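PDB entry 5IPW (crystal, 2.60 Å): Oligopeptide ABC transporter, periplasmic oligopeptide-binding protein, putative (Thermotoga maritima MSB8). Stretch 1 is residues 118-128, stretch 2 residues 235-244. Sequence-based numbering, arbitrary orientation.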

# COMPACT_ATOMS: atom_id res chain seq x y z
N GLY A 118 1.11 -31.20 0.53
CA GLY A 118 2.39 -31.52 -0.09
C GLY A 118 3.34 -30.35 -0.28
O GLY A 118 4.43 -30.54 -0.79
N VAL A 119 2.93 -29.15 0.12
CA VAL A 119 3.84 -28.01 0.07
C VAL A 119 4.97 -28.24 1.05
O VAL A 119 4.75 -28.60 2.20
CB VAL A 119 3.15 -26.69 0.43
CG1 VAL A 119 4.18 -25.58 0.62
CG2 VAL A 119 2.15 -26.28 -0.65
N LYS A 120 6.19 -28.02 0.58
CA LYS A 120 7.36 -28.19 1.41
C LYS A 120 8.12 -26.88 1.53
O LYS A 120 8.14 -26.08 0.60
CB LYS A 120 8.24 -29.30 0.83
CG LYS A 120 7.70 -30.70 1.10
CD LYS A 120 8.26 -31.76 0.14
CE LYS A 120 7.17 -32.41 -0.71
NZ LYS A 120 6.50 -31.48 -1.66
N TRP A 121 8.72 -26.66 2.70
CA TRP A 121 9.66 -25.56 2.90
C TRP A 121 10.88 -25.74 2.01
O TRP A 121 11.10 -26.82 1.46
CB TRP A 121 10.13 -25.51 4.36
CG TRP A 121 9.06 -25.14 5.34
CD1 TRP A 121 8.23 -26.00 6.01
CD2 TRP A 121 8.70 -23.83 5.75
NE1 TRP A 121 7.37 -25.29 6.81
CE2 TRP A 121 7.64 -23.95 6.67
CE3 TRP A 121 9.16 -22.55 5.43
CZ2 TRP A 121 7.03 -22.85 7.28
CZ3 TRP A 121 8.57 -21.45 6.03
CH2 TRP A 121 7.51 -21.61 6.94
N SER A 122 11.69 -24.68 1.88
CA SER A 122 12.85 -24.68 0.98
C SER A 122 13.93 -25.73 1.32
O SER A 122 14.76 -26.06 0.48
CB SER A 122 13.47 -23.29 0.91
OG SER A 122 13.88 -22.85 2.20
N ASP A 123 13.90 -26.26 2.53
CA ASP A 123 14.78 -27.36 2.93
C ASP A 123 14.16 -28.75 2.74
O ASP A 123 14.81 -29.75 3.03
CB ASP A 123 15.20 -27.22 4.40
CG ASP A 123 14.05 -27.45 5.38
OD1 ASP A 123 12.87 -27.37 4.98
OD2 ASP A 123 14.32 -27.70 6.57
N GLY A 124 12.90 -28.82 2.29
CA GLY A 124 12.22 -30.10 2.06
C GLY A 124 11.19 -30.48 3.11
O GLY A 124 10.34 -31.32 2.86
N ALA A 125 11.24 -29.87 4.29
CA ALA A 125 10.32 -30.22 5.37
C ALA A 125 8.89 -29.83 5.02
O ALA A 125 8.67 -28.87 4.28
CB ALA A 125 10.76 -29.56 6.66
N PRO A 126 7.90 -30.58 5.54
CA PRO A 126 6.51 -30.28 5.19
C PRO A 126 5.97 -28.99 5.80
O PRO A 126 6.24 -28.66 6.95
CB PRO A 126 5.74 -31.49 5.71
CG PRO A 126 6.65 -32.16 6.68
CD PRO A 126 8.04 -31.86 6.24
N TYR A 127 5.20 -28.27 5.00
CA TYR A 127 4.52 -27.07 5.44
C TYR A 127 3.08 -27.44 5.74
O TYR A 127 2.40 -28.04 4.89
CB TYR A 127 4.56 -26.00 4.36
CG TYR A 127 3.74 -24.79 4.68
CD1 TYR A 127 4.05 -24.00 5.77
CD2 TYR A 127 2.65 -24.44 3.90
CE1 TYR A 127 3.30 -22.88 6.07
CE2 TYR A 127 1.88 -23.33 4.20
CZ TYR A 127 2.22 -22.55 5.29
OH TYR A 127 1.47 -21.43 5.57
N THR A 128 2.62 -27.07 6.93
CA THR A 128 1.30 -27.42 7.41
C THR A 128 0.70 -26.23 8.12
O THR A 128 1.37 -25.21 8.30
CB THR A 128 1.35 -28.60 8.41
OG1 THR A 128 2.01 -28.18 9.61
CG2 THR A 128 2.12 -29.77 7.80
N GLU A 235 20.24 -20.00 6.69
CA GLU A 235 19.78 -21.33 7.09
C GLU A 235 18.28 -21.41 7.31
O GLU A 235 17.75 -22.49 7.49
CB GLU A 235 20.52 -21.79 8.34
CG GLU A 235 21.99 -22.10 8.09
CD GLU A 235 22.19 -23.35 7.27
OE1 GLU A 235 21.50 -24.35 7.53
OE2 GLU A 235 23.07 -23.35 6.38
N LEU A 236 17.60 -20.27 7.28
CA LEU A 236 16.17 -20.21 7.56
C LEU A 236 15.32 -20.80 6.42
O LEU A 236 15.32 -20.27 5.31
CB LEU A 236 15.77 -18.75 7.80
CG LEU A 236 14.31 -18.48 8.10
CD1 LEU A 236 13.93 -19.16 9.40
CD2 LEU A 236 14.03 -16.98 8.18
N PRO A 237 14.59 -21.90 6.68
CA PRO A 237 13.69 -22.42 5.64
C PRO A 237 12.65 -21.39 5.27
O PRO A 237 12.19 -20.65 6.13
CB PRO A 237 13.02 -23.61 6.32
CG PRO A 237 14.00 -24.05 7.35
CD PRO A 237 14.60 -22.77 7.86
N THR A 238 12.28 -21.37 4.00
CA THR A 238 11.38 -20.34 3.49
C THR A 238 10.36 -20.90 2.49
O THR A 238 10.57 -21.96 1.89
CB THR A 238 12.19 -19.18 2.85
OG1 THR A 238 11.31 -18.15 2.39
CG2 THR A 238 13.00 -19.68 1.68
N LEU A 239 9.26 -20.16 2.34
CA LEU A 239 8.25 -20.42 1.32
C LEU A 239 8.39 -19.47 0.12
O LEU A 239 7.63 -19.56 -0.84
CB LEU A 239 6.84 -20.28 1.93
CG LEU A 239 6.52 -21.35 3.00
CD1 LEU A 239 5.28 -21.00 3.80
CD2 LEU A 239 6.35 -22.72 2.38
N SER A 240 9.38 -18.59 0.18
CA SER A 240 9.57 -17.59 -0.89
C SER A 240 10.13 -18.21 -2.17
O SER A 240 10.77 -19.26 -2.14
CB SER A 240 10.51 -16.49 -0.40
OG SER A 240 9.90 -15.72 0.61
N PRO A 241 9.89 -17.55 -3.31
CA PRO A 241 10.47 -18.01 -4.58
C PRO A 241 12.01 -17.95 -4.64
O PRO A 241 12.62 -18.68 -5.43
CB PRO A 241 9.86 -17.05 -5.60
CG PRO A 241 9.52 -15.83 -4.81
CD PRO A 241 9.05 -16.36 -3.49
N TRP A 242 12.63 -17.08 -3.85
CA TRP A 242 14.08 -17.12 -3.71
C TRP A 242 14.47 -17.04 -2.24
O TRP A 242 13.67 -16.58 -1.41
CB TRP A 242 14.75 -15.99 -4.49
CG TRP A 242 14.43 -15.89 -5.93
CD1 TRP A 242 15.05 -16.54 -6.94
CD2 TRP A 242 13.44 -15.06 -6.54
NE1 TRP A 242 14.50 -16.19 -8.15
CE2 TRP A 242 13.51 -15.27 -7.93
CE3 TRP A 242 12.50 -14.16 -6.04
CZ2 TRP A 242 12.67 -14.61 -8.82
CZ3 TRP A 242 11.67 -13.50 -6.94
CH2 TRP A 242 11.77 -13.73 -8.31
N LYS A 243 15.69 -17.48 -1.95
CA LYS A 243 16.25 -17.54 -0.59
C LYS A 243 17.68 -16.97 -0.62
O LYS A 243 18.40 -17.15 -1.61
CB LYS A 243 16.29 -18.99 -0.09
CG LYS A 243 17.23 -19.87 -0.91
CD LYS A 243 17.27 -21.33 -0.49
CE LYS A 243 18.16 -22.11 -1.45
NZ LYS A 243 18.18 -23.58 -1.22
N PRO A 244 18.11 -16.30 0.47
CA PRO A 244 19.48 -15.78 0.49
C PRO A 244 20.55 -16.86 0.59
O PRO A 244 20.45 -17.74 1.43
CB PRO A 244 19.50 -14.89 1.73
CG PRO A 244 18.38 -15.39 2.58
CD PRO A 244 17.32 -15.84 1.62

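A tight turn in stretch 1 meets a loop in stretch 2 through a compact polar clasp, Ser-122 with Thr-238, flanked by an apolar patch in which Leu-239 packs against two aromatic rings. The clasp lies where the two backbones come closest, with the CA atoms of Ser-122 and Thr-238 5.2 Å apart. Ser-122 N donates to Thr-238 O (2.9 Å, with a rather bent N-H...O angle of 132°), and Thr-238 N donates to Ser-122 OG (2.8 Å, 155°). One serine thus satisfies both the amide and the carbonyl of Thr-238, using its own backbone for one and its hydroxyl for the other. The p rotamer of Ser-122 brings OG to the Thr-238 amide. The CB of Thr-238 points away overall, and its hydroxyl serves its own loop: Ser-240 N donates to Thr-238 OG1 (3.0 Å).

Leu-239 has the largest area covered by the partner stretch. Its CA-to-CB bond runs sideways, but the end of the side chain comes nearer and reaches three side chains, those of Val-119, Trp-121 and Tyr-127. Leu-239 CG sits over one face of the Trp-121 six-membered ring, 4.0 Å from the centroid, while Leu-239 CD1 lies over a face of the Tyr-127 ring, 3.7 Å from its centroid. Leu-239 CD2 meets Val-119 CG1 at 4.0 Å. A branched aliphatic side chain suits this buried site, since its branched end fills the space between the two rings and Val-119 with carbon alone. The aromatic residues offer broad apolar faces here, yet their polar atoms, Trp-121 NE1 and Tyr-127 OH, are hydrogen-bonded elsewhere in the structure.

Pro-237, also buried, packs its CB against Trp-121 CB (4.0 Å), and Trp-121 CE3 approaches Pro-237 O at 3.6 Å. Asp-123, exposed, brings OD2 to 3.7 Å from Pro-237 CG; Lys-243 adds a loose contact, its CD 4.5 Å from Ser-122 CB.

Trp-121, Ser-122 and Asp-123 belong to a type I turn running from Trp-121 to Gly-124, closed by Gly-124 N to Trp-121 O (2.8 Å), while Val-119 and Tyr-127 come from its flanks. Trp-121 N to Ala-125 O (2.7 Å) and Tyr-127 N to Val-119 O (2.9 Å) tie these flanks together, and Asp-123 OD1 accepts from Ala-125 N (3.1 Å). Gly-124 itself makes no contact with stretch 2; its positive phi of 105° favours glycine because a CB would be jammed against the preceding carbonyl O. In all, the contact buries 440 Å², summed over both sides.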